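Long-range contacts in EDD domain protein, DegV family (Ruminococcus gnavus ATCC 29149, PDB 5V85), which probably binds lipids and here holds vaccenic acid, a long-chain fatty acid, in its interior: residues E258-V263 with G292-V297; Y177-N182 with K206-S211; P83-Y88 with A115-N120. All coordinates share one frame; numbering follows the deposited sequence.

Contact 1: E258-V263 with G292-V297. With VCA (vaccenic acid), chain H.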
loop_
_atom_site.group_PDB
_atom_site.type_symbol
_atom_site.label_atom_id
_atom_site.label_comp_id
_atom_site.label_asym_id
_atom_site.label_seq_id
_atom_site.Cartn_x
_atom_site.Cartn_y
_atom_site.Cartn_z
ATOM N N GLU B 258 20.057 -3.893 26.345
ATOM C CA GLU B 258 21.187 -3.089 25.889
ATOM C C GLU B 258 21.324 -3.144 24.373
ATOM O O GLU B 258 21.683 -2.144 23.740
ATOM C CB GLU B 258 22.478 -3.551 26.567
ATOM C CG GLU B 258 22.619 -3.093 28.015
ATOM C CD GLU B 258 22.278 -1.624 28.210
ATOM O OE1 GLU B 258 21.479 -1.316 29.120
ATOM O OE2 GLU B 258 22.811 -0.776 27.460
ATOM N N ARG B 259 21.032 -4.301 23.774
ATOM C CA ARG B 259 21.040 -4.412 22.320
ATOM C C ARG B 259 19.955 -3.544 21.695
ATOM O O ARG B 259 20.157 -2.967 20.620
ATOM C CB ARG B 259 20.863 -5.874 21.910
ATOM C CG ARG B 259 20.939 -6.125 20.413
ATOM C CD ARG B 259 21.031 -7.616 20.113
ATOM N NE ARG B 259 22.281 -8.193 20.603
ATOM C CZ ARG B 259 22.422 -9.458 20.988
ATOM N NH1 ARG B 259 21.390 -10.290 20.940
ATOM N NH2 ARG B 259 23.599 -9.893 21.418
ATOM N N ALA B 260 18.796 -3.444 22.353
ATOM C CA ALA B 260 17.727 -2.591 21.845
ATOM C C ALA B 260 18.129 -1.123 21.880
ATOM O O ALA B 260 17.825 -0.366 20.950
ATOM C CB ALA B 260 16.450 -2.812 22.656
ATOM N N LYS B 261 18.807 -0.702 22.948
ATOM C CA LYS B 261 19.252 0.683 23.045
ATOM C C LYS B 261 20.325 1.000 22.011
ATOM O O LYS B 261 20.399 2.135 21.529
ATOM C CB LYS B 261 19.766 0.971 24.457
ATOM C CG LYS B 261 18.660 1.187 25.481
ATOM C CD LYS B 261 19.033 0.596 26.832
ATOM C CE LYS B 261 18.731 1.563 27.966
ATOM N NZ LYS B 261 19.379 1.133 29.239
ATOM N N GLU B 262 21.160 0.020 21.659
ATOM C CA GLU B 262 22.156 0.250 20.620
ATOM C C GLU B 262 21.498 0.392 19.251
ATOM O O GLU B 262 21.884 1.260 18.460
ATOM C CB GLU B 262 23.187 -0.880 20.620
ATOM C CG GLU B 262 24.246 -0.749 19.533
ATOM C CD GLU B 262 25.229 0.382 19.797
ATOM O OE1 GLU B 262 25.241 0.920 20.925
ATOM O OE2 GLU B 262 25.984 0.741 18.868
ATOM N N VAL B 263 20.499 -0.445 18.963
ATOM C CA VAL B 263 19.747 -0.318 17.716
ATOM C C VAL B 263 19.039 1.031 17.661
ATOM O O VAL B 263 19.035 1.709 16.625
ATOM C CB VAL B 263 18.758 -1.490 17.579
ATOM C CG1 VAL B 263 17.739 -1.216 16.492
ATOM C CG2 VAL B 263 19.510 -2.782 17.299
ATOM N N GLY B 292 17.745 -13.120 22.836
ATOM C CA GLY B 292 18.620 -12.242 22.087
ATOM C C GLY B 292 18.023 -11.624 20.838
ATOM O O GLY B 292 18.726 -10.878 20.145
ATOM N N GLY B 293 16.757 -11.899 20.531
ATOM C CA GLY B 293 16.166 -11.387 19.305
ATOM C C GLY B 293 15.817 -9.911 19.393
ATOM O O GLY B 293 15.528 -9.375 20.463
ATOM N N ILE B 294 15.840 -9.253 18.233
ATOM C CA ILE B 294 15.554 -7.827 18.107
ATOM C C ILE B 294 14.598 -7.629 16.939
ATOM O O ILE B 294 14.826 -8.173 15.854
ATOM C CB ILE B 294 16.841 -7.004 17.890
ATOM C CG1 ILE B 294 17.640 -6.912 19.188
ATOM C CG2 ILE B 294 16.512 -5.610 17.362
ATOM C CD1 ILE B 294 17.147 -5.841 20.139
ATOM N N ILE B 295 13.539 -6.849 17.157
ATOM C CA ILE B 295 12.536 -6.551 16.139
ATOM C C ILE B 295 12.374 -5.039 16.052
ATOM O O ILE B 295 12.226 -4.369 17.081
ATOM C CB ILE B 295 11.182 -7.216 16.459
ATOM C CG1 ILE B 295 11.347 -8.728 16.628
ATOM C CG2 ILE B 295 10.154 -6.895 15.378
ATOM C CD1 ILE B 295 10.192 -9.383 17.355
ATOM N N VAL B 296 12.387 -4.504 14.829
ATOM C CA VAL B 296 12.261 -3.069 14.591
ATOM C C VAL B 296 11.139 -2.835 13.591
ATOM O O VAL B 296 11.096 -3.479 12.538
ATOM C CB VAL B 296 13.572 -2.453 14.068
ATOM C CG1 VAL B 296 13.373 -0.973 13.759
ATOM C CG2 VAL B 296 14.695 -2.650 15.075
ATOM N N VAL B 297 10.240 -1.907 13.916
ATOM C CA VAL B 297 9.139 -1.537 13.033
ATOM C C VAL B 297 9.000 -0.021 13.030
ATOM O O VAL B 297 9.069 0.624 14.082
ATOM C CB VAL B 297 7.808 -2.197 13.459
ATOM C CG1 VAL B 297 6.680 -1.733 12.554
ATOM C CG2 VAL B 297 7.916 -3.709 13.429
HETATM O O2 VCA H . -0.856 -18.879 14.944
HETATM C C1 VCA H . 0.158 -19.076 15.666
HETATM O O1 VCA H . 0.346 -20.207 16.188
HETATM C C2 VCA H . 1.159 -17.945 15.913
HETATM C C3 VCA H . 2.281 -17.997 14.876
HETATM C C4 VCA H . 3.060 -16.679 14.905
HETATM C C5 VCA H . 4.315 -16.806 14.040
HETATM C C6 VCA H . 4.968 -15.437 13.842
HETATM C C7 VCA H . 5.412 -14.866 15.188
HETATM C C8 VCA H . 6.491 -13.797 14.985
HETATM C C9 VCA H . 6.883 -13.225 16.349
HETATM C C10 VCA H . 7.928 -12.117 16.190
HETATM C C11 VCA H . 9.269 -12.710 15.764
HETATM C C12 VCA H . 9.899 -12.259 14.677
HETATM C C13 VCA H . 9.355 -11.068 13.884
HETATM C C14 VCA H . 8.586 -11.559 12.656
HETATM C C15 VCA H . 8.224 -10.382 11.748
HETATM C C16 VCA H . 7.149 -10.828 10.753
HETATM C C17 VCA H . 7.007 -9.807 9.622
HETATM C C18 VCA H . 5.975 -10.304 8.608
#
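Arg259 reaches off its helix to grip the backbone of Gly292, in the loop just ahead of strand 294-297, making the one hydrogen bond between segments that otherwise pack through apolar groups. Its NH1 donates to Gly292 O at 2.8 Å, meeting a lone pair in the carbonyl plane, while the oxygen lies almost in the guanidinium plane. The bond is bent at the hydrogen (134°). With CG trans to the backbone N (chi1 -177°), the chain runs out over Ile294, and a bend at chi3 turns the guanidinium to the carbonyl. On the way Arg259 CD passes 3.6 Å from Ile294 CG1. At the positive phi of Gly292 (88°) a CB would press on the preceding carbonyl oxygen and would crowd Arg259 NH1 as well. Further along, Ile294 CD1 packs against the backbone and CB of Ala260. Val263 splits its branches: CG2 slides past Ile294 CG2, and CG1 meets Val296 CG2 tip to tip at 3.7 Å. Ile295, pointing away from the helix, touches the fatty acid. Helix 257-270 thus covers one face of strand 294-297, its Ala260 and Val263 also packing on strand 248-253 and its Arg259 and Val263 on helix 226-240.

Contact 2: Y177-N182 with K206-S211. With VCA (vaccenic acid), chain H.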
loop_
_atom_site.group_PDB
_atom_site.type_symbol
_atom_site.label_atom_id
_atom_site.label_comp_id
_atom_site.label_asym_id
_atom_site.label_seq_id
_atom_site.Cartn_x
_atom_site.Cartn_y
_atom_site.Cartn_z
ATOM N N TYR B 177 11.523 -5.425 10.423
ATOM C CA TYR B 177 12.869 -5.961 10.297
ATOM C C TYR B 177 13.232 -6.653 11.600
ATOM O O TYR B 177 12.772 -6.256 12.673
ATOM C CB TYR B 177 13.900 -4.860 9.992
ATOM C CG TYR B 177 13.451 -3.862 8.946
ATOM C CD1 TYR B 177 12.569 -2.836 9.265
ATOM C CD2 TYR B 177 13.912 -3.945 7.640
ATOM C CE1 TYR B 177 12.153 -1.930 8.312
ATOM C CE2 TYR B 177 13.504 -3.039 6.680
ATOM C CZ TYR B 177 12.624 -2.034 7.023
ATOM O OH TYR B 177 12.212 -1.130 6.074
ATOM N N PHE B 178 14.061 -7.691 11.507
ATOM C CA PHE B 178 14.509 -8.334 12.733
ATOM C C PHE B 178 15.789 -9.122 12.490
ATOM O O PHE B 178 16.065 -9.574 11.375
ATOM C CB PHE B 178 13.414 -9.230 13.340
ATOM C CG PHE B 178 12.950 -10.358 12.453
ATOM C CD1 PHE B 178 12.046 -10.130 11.427
ATOM C CD2 PHE B 178 13.375 -11.655 12.689
ATOM C CE1 PHE B 178 11.600 -11.174 10.630
ATOM C CE2 PHE B 178 12.934 -12.703 11.898
ATOM C CZ PHE B 178 12.041 -12.463 10.869
ATOM N N VAL B 179 16.578 -9.241 13.555
ATOM C CA VAL B 179 17.773 -10.074 13.604
ATOM C C VAL B 179 17.653 -10.955 14.837
ATOM O O VAL B 179 17.414 -10.449 15.939
ATOM C CB VAL B 179 19.066 -9.234 13.670
ATOM C CG1 VAL B 179 20.282 -10.136 13.846
ATOM C CG2 VAL B 179 19.212 -8.364 12.432
ATOM N N LEU B 180 17.811 -12.264 14.656
ATOM C CA LEU B 180 17.688 -13.218 15.747
ATOM C C LEU B 180 19.004 -13.951 15.970
ATOM O O LEU B 180 19.841 -14.070 15.071
ATOM C CB LEU B 180 16.584 -14.249 15.472
ATOM C CG LEU B 180 15.201 -13.719 15.100
ATOM C CD1 LEU B 180 14.222 -14.871 14.947
ATOM C CD2 LEU B 180 14.715 -12.728 16.142
ATOM N N GLU B 181 19.174 -14.447 17.194
ATOM C CA GLU B 181 20.257 -15.380 17.475
ATOM C C GLU B 181 19.882 -16.800 17.078
ATOM O O GLU B 181 20.763 -17.599 16.739
ATOM C CB GLU B 181 20.619 -15.337 18.961
ATOM C CG GLU B 181 21.030 -13.964 19.467
ATOM C CD GLU B 181 22.525 -13.734 19.373
ATOM O OE1 GLU B 181 23.190 -14.452 18.598
ATOM O OE2 GLU B 181 23.035 -12.835 20.076
ATOM N N ASN B 182 18.591 -17.124 17.104
ATOM C CA ASN B 182 18.112 -18.488 16.904
ATOM C C ASN B 182 16.875 -18.436 16.018
ATOM O O ASN B 182 15.796 -18.048 16.476
ATOM C CB ASN B 182 17.799 -19.157 18.244
ATOM C CG ASN B 182 17.350 -20.594 18.090
ATOM O OD1 ASN B 182 17.334 -21.137 16.987
ATOM N ND2 ASN B 182 16.984 -21.222 19.201
ATOM N N LYS B 206 24.984 -13.557 10.423
ATOM C CA LYS B 206 23.638 -13.321 10.926
ATOM C C LYS B 206 22.797 -12.713 9.813
ATOM O O LYS B 206 23.119 -11.612 9.333
ATOM C CB LYS B 206 23.656 -12.398 12.146
ATOM C CG LYS B 206 24.472 -12.926 13.314
ATOM C CD LYS B 206 23.665 -13.907 14.148
ATOM C CE LYS B 206 24.016 -13.801 15.622
ATOM N NZ LYS B 206 25.233 -14.573 15.987
ATOM N N PRO B 207 21.739 -13.378 9.360
ATOM C CA PRO B 207 20.880 -12.769 8.341
ATOM C C PRO B 207 20.029 -11.662 8.939
ATOM O O PRO B 207 19.613 -11.727 10.098
ATOM C CB PRO B 207 20.020 -13.941 7.852
ATOM C CG PRO B 207 19.990 -14.885 9.003
ATOM C CD PRO B 207 21.309 -14.743 9.712
ATOM N N ILE B 208 19.791 -10.629 8.141
ATOM C CA ILE B 208 18.872 -9.558 8.496
ATOM C C ILE B 208 17.550 -9.886 7.819
ATOM O O ILE B 208 17.452 -9.883 6.587
ATOM C CB ILE B 208 19.401 -8.178 8.081
ATOM C CG1 ILE B 208 20.591 -7.773 8.956
ATOM C CG2 ILE B 208 18.304 -7.133 8.212
ATOM C CD1 ILE B 208 21.931 -8.278 8.461
HETATM N N MSE B 209 16.542 -10.199 8.624
HETATM C CA MSE B 209 15.248 -10.615 8.106
HETATM C C MSE B 209 14.276 -9.445 8.071
HETATM O O MSE B 209 14.513 -8.407 8.689
HETATM C CB MSE B 209 14.673 -11.747 8.959
HETATM C CG MSE B 209 15.605 -12.931 9.143
HETATM SE SE MSE B 209 15.854 -13.879 7.460
HETATM C CE MSE B 209 16.423 -15.612 8.148
ATOM N N GLY B 210 13.174 -9.615 7.356
ATOM C CA GLY B 210 12.196 -8.546 7.287
ATOM C C GLY B 210 10.904 -9.026 6.671
ATOM O O GLY B 210 10.808 -10.138 6.146
ATOM N N SER B 211 9.907 -8.152 6.746
ATOM C CA SER B 211 8.614 -8.403 6.134
ATOM C C SER B 211 8.653 -8.104 4.641
ATOM O O SER B 211 9.456 -7.296 4.166
ATOM C CB SER B 211 7.540 -7.538 6.789
ATOM O OG SER B 211 7.805 -6.162 6.551
HETATM O O2 VCA H . -0.856 -18.879 14.944
HETATM C C1 VCA H . 0.158 -19.076 15.666
HETATM O O1 VCA H . 0.346 -20.207 16.188
HETATM C C2 VCA H . 1.159 -17.945 15.913
HETATM C C3 VCA H . 2.281 -17.997 14.876
HETATM C C4 VCA H . 3.060 -16.679 14.905
HETATM C C5 VCA H . 4.315 -16.806 14.040
HETATM C C6 VCA H . 4.968 -15.437 13.842
HETATM C C7 VCA H . 5.412 -14.866 15.188
HETATM C C8 VCA H . 6.491 -13.797 14.985
HETATM C C9 VCA H . 6.883 -13.225 16.349
HETATM C C10 VCA H . 7.928 -12.117 16.190
HETATM C C11 VCA H . 9.269 -12.710 15.764
HETATM C C12 VCA H . 9.899 -12.259 14.677
HETATM C C13 VCA H . 9.355 -11.068 13.884
HETATM C C14 VCA H . 8.586 -11.559 12.656
HETATM C C15 VCA H . 8.224 -10.382 11.748
HETATM C C16 VCA H . 7.149 -10.828 10.753
HETATM C C17 VCA H . 7.007 -9.807 9.622
HETATM C C18 VCA H . 5.975 -10.304 8.608
HETATM O O HOH W 1 18.434 -13.307 12.034
#
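The Phe178 ring is sandwiched between protein and lipid: Met209, a selenomethionine, covers one face and the vaccenic acid chain the other, while Leu180 CG lies at the ring edge. Met209 CB sits 3.5 Å from the ring centroid and 18° off its normal, a CH-pi contact over the face. Opposite, the acyl carbons C13 to C15 pass over the ring, with C15 at 3.6 Å from Phe178 CE1. A chi1 of 60° places CG between the backbone N and carbonyl carbon, folding the ring back over the neighbouring strand and onto Met209. An alanine in place of Phe178 is likely to leave the acyl chain and Met209 CB facing each other across a gap. Beneath the ring, Phe178 and Met209 form an antiparallel hydrogen-bonded pair. Met209 N meets Phe178 O almost head-on (2.9 Å), whereas Phe178 N approaches Met209 O from well above the carbonyl plane. Beyond this pair a water takes the N-H of Leu180 and donates to Pro207 O, bridging the strands. Val179 CG2 touches Ile208 CG1 away from the ring, Val179 also packing on helix 226-240. Past the strand end, Glu181 OE1 and Lys206 NZ form a salt bridge of 3.3 Å; Lys206 NZ also bonds Asn204. Strands 176-179 and 205-211 are antiparallel neighbours in the mixed sheet that also holds strand 294-297. Phe178, backed by Met209, and Ser211 CB at the strand end line the pocket occupied by vaccenic acid, consistent with the lipid binding assigned to the DegV family.

Contact 3: P83-Y88 with A115-N120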
loop_
_atom_site.group_PDB
_atom_site.type_symbol
_atom_site.label_atom_id
_atom_site.label_comp_id
_atom_site.label_asym_id
_atom_site.label_seq_id
_atom_site.Cartn_x
_atom_site.Cartn_y
_atom_site.Cartn_z
ATOM N N PRO B 83 -6.037 -17.734 18.309
ATOM C CA PRO B 83 -7.336 -17.719 18.990
ATOM C C PRO B 83 -8.434 -18.247 18.081
ATOM O O PRO B 83 -8.330 -18.223 16.854
ATOM C CB PRO B 83 -7.562 -16.238 19.319
ATOM C CG PRO B 83 -6.248 -15.560 19.079
ATOM C CD PRO B 83 -5.553 -16.370 18.039
ATOM N N SER B 84 -9.500 -18.733 18.707
ATOM C CA SER B 84 -10.630 -19.271 17.975
ATOM C C SER B 84 -11.567 -18.148 17.539
ATOM O O SER B 84 -11.574 -17.067 18.135
ATOM C CB SER B 84 -11.384 -20.275 18.842
ATOM O OG SER B 84 -12.026 -19.617 19.921
ATOM N N PRO B 85 -12.363 -18.374 16.488
ATOM C CA PRO B 85 -13.367 -17.365 16.111
ATOM C C PRO B 85 -14.365 -17.078 17.217
ATOM O O PRO B 85 -14.832 -15.939 17.342
ATOM C CB PRO B 85 -14.050 -17.988 14.884
ATOM C CG PRO B 85 -13.041 -18.952 14.338
ATOM C CD PRO B 85 -12.317 -19.495 15.532
ATOM N N GLU B 86 -14.703 -18.085 18.024
ATOM C CA GLU B 86 -15.631 -17.876 19.131
ATOM C C GLU B 86 -15.046 -16.920 20.161
ATOM O O GLU B 86 -15.752 -16.053 20.688
ATOM C CB GLU B 86 -15.983 -19.217 19.781
ATOM C CG GLU B 86 -16.828 -20.147 18.910
ATOM C CD GLU B 86 -16.080 -20.678 17.695
ATOM O OE1 GLU B 86 -16.733 -20.937 16.660
ATOM O OE2 GLU B 86 -14.842 -20.842 17.778
ATOM N N ARG B 87 -13.752 -17.060 20.456
ATOM C CA ARG B 87 -13.102 -16.148 21.390
ATOM C C ARG B 87 -13.094 -14.722 20.850
ATOM O O ARG B 87 -13.334 -13.766 21.598
ATOM C CB ARG B 87 -11.679 -16.625 21.676
ATOM C CG ARG B 87 -10.834 -15.623 22.435
ATOM C CD ARG B 87 -11.241 -15.548 23.896
ATOM N NE ARG B 87 -10.591 -14.435 24.582
ATOM C CZ ARG B 87 -11.162 -13.256 24.798
ATOM N NH1 ARG B 87 -12.404 -13.035 24.384
ATOM N NH2 ARG B 87 -10.495 -12.299 25.429
ATOM N N TYR B 88 -12.821 -14.559 19.554
ATOM C CA TYR B 88 -12.855 -13.228 18.957
ATOM C C TYR B 88 -14.254 -12.627 19.027
ATOM O O TYR B 88 -14.417 -11.459 19.399
ATOM C CB TYR B 88 -12.366 -13.293 17.511
ATOM C CG TYR B 88 -10.872 -13.092 17.368
ATOM C CD1 TYR B 88 -10.275 -11.893 17.739
ATOM C CD2 TYR B 88 -10.058 -14.104 16.869
ATOM C CE1 TYR B 88 -8.912 -11.701 17.611
ATOM C CE2 TYR B 88 -8.690 -13.922 16.733
ATOM C CZ TYR B 88 -8.124 -12.718 17.110
ATOM O OH TYR B 88 -6.770 -12.526 16.980
ATOM N N ALA B 115 -10.245 -13.999 13.442
ATOM C CA ALA B 115 -10.881 -12.731 13.787
ATOM C C ALA B 115 -11.962 -12.362 12.781
ATOM O O ALA B 115 -13.026 -11.859 13.161
ATOM C CB ALA B 115 -9.833 -11.623 13.877
ATOM N N VAL B 116 -11.704 -12.596 11.491
ATOM C CA VAL B 116 -12.707 -12.309 10.467
ATOM C C VAL B 116 -13.908 -13.232 10.625
ATOM O O VAL B 116 -15.061 -12.792 10.540
ATOM C CB VAL B 116 -12.086 -12.421 9.063
ATOM C CG1 VAL B 116 -13.172 -12.357 7.988
ATOM C CG2 VAL B 116 -11.061 -11.316 8.849
ATOM N N LEU B 117 -13.659 -14.525 10.854
ATOM C CA LEU B 117 -14.755 -15.453 11.118
ATOM C C LEU B 117 -15.525 -15.046 12.366
ATOM O O LEU B 117 -16.758 -15.132 12.399
ATOM C CB LEU B 117 -14.219 -16.878 11.261
ATOM C CG LEU B 117 -13.915 -17.644 9.973
ATOM C CD1 LEU B 117 -13.646 -19.109 10.276
ATOM C CD2 LEU B 117 -15.058 -17.503 8.981
ATOM N N GLY B 118 -14.815 -14.597 13.404
ATOM C CA GLY B 118 -15.491 -14.116 14.597
ATOM C C GLY B 118 -16.408 -12.941 14.315
ATOM O O GLY B 118 -17.484 -12.823 14.907
ATOM N N LYS B 119 -15.997 -12.058 13.402
ATOM C CA LYS B 119 -16.860 -10.945 13.017
ATOM C C LYS B 119 -18.102 -11.444 12.288
ATOM O O LYS B 119 -19.222 -11.013 12.585
ATOM C CB LYS B 119 -16.093 -9.947 12.147
ATOM C CG LYS B 119 -16.989 -8.873 11.537
ATOM C CD LYS B 119 -16.254 -7.987 10.548
ATOM C CE LYS B 119 -17.236 -7.091 9.802
ATOM N NZ LYS B 119 -16.561 -6.019 9.021
ATOM N N ASN B 120 -17.920 -12.358 11.328
ATOM C CA ASN B 120 -19.064 -12.909 10.604
ATOM C C ASN B 120 -20.043 -13.577 11.557
ATOM O O ASN B 120 -21.262 -13.404 11.434
ATOM C CB ASN B 120 -18.591 -13.906 9.546
ATOM C CG ASN B 120 -17.787 -13.250 8.443
ATOM O OD1 ASN B 120 -17.812 -12.030 8.282
ATOM N ND2 ASN B 120 -17.068 -14.059 7.675
#
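Tyr88 lays its ring flat on Ala115, whose CB stands over the ring centre at 3.6 Å from the centroid and only 2° off the normal, a CH-pi contact with CB centred over the face. The backbone closes in as well, Ala115 N coming within 3.4 Å of Tyr88 CD2. Next to it, Gly118 lets the helices draw together: its CA lies 3.4 Å from Pro85 O, and any CB would clash with that oxygen and with Tyr88 CB. The phenol reaches past Ala115 to hydrogen-bond Ser111, one turn earlier on helix 111-125, which fixes the far end of the ring. These two helices pack side by side on the sheet containing strands 98-103 and 130-135, in an alpha/beta layering where Val101 and Thr103 lie under both Tyr88 and Ala115. Helix 85-92 starts here: Ser84 is its N-cap, its OG accepting from Arg87 N at 3.1 Å, and Pro85 occupies the first turn. Towards solvent the packing thins to Pro85 against Leu117. The two lie side by side and point the same way, Pro85 CB being 3.8 Å from Leu117 CB. Leu117 CD1 barely grazes the proline ring at 4.1 Å from Pro85 CG, Leu117 itself being solvent-exposed.

How the contacts relate
Contacts 1 and 2 join through one sheet, whereas contact 3 belongs to the other half of the chain, its centre more than 30 Å from either. Strands 294-297 and 176-179 are antiparallel neighbours: Val296 N lies 2.8 Å from Tyr177 O, a probable hydrogen bond. Glu181 of contact 2 also pairs with Arg259 of contact 1, linking their polar ends. All three are largely buried, but contact 3 lies farther from the chain centre and has an exposed rim at Leu117. Contacts 1 and 2 both touch the fatty acid, contact 2 through the Phe178 ring. Contact 2 pairs strands through backbone bonds; contact 1 lays a helix on a strand with branched aliphatics and one arginine-to-carbonyl bond; contact 3 joins two helices without any hydrogen bond between its segments.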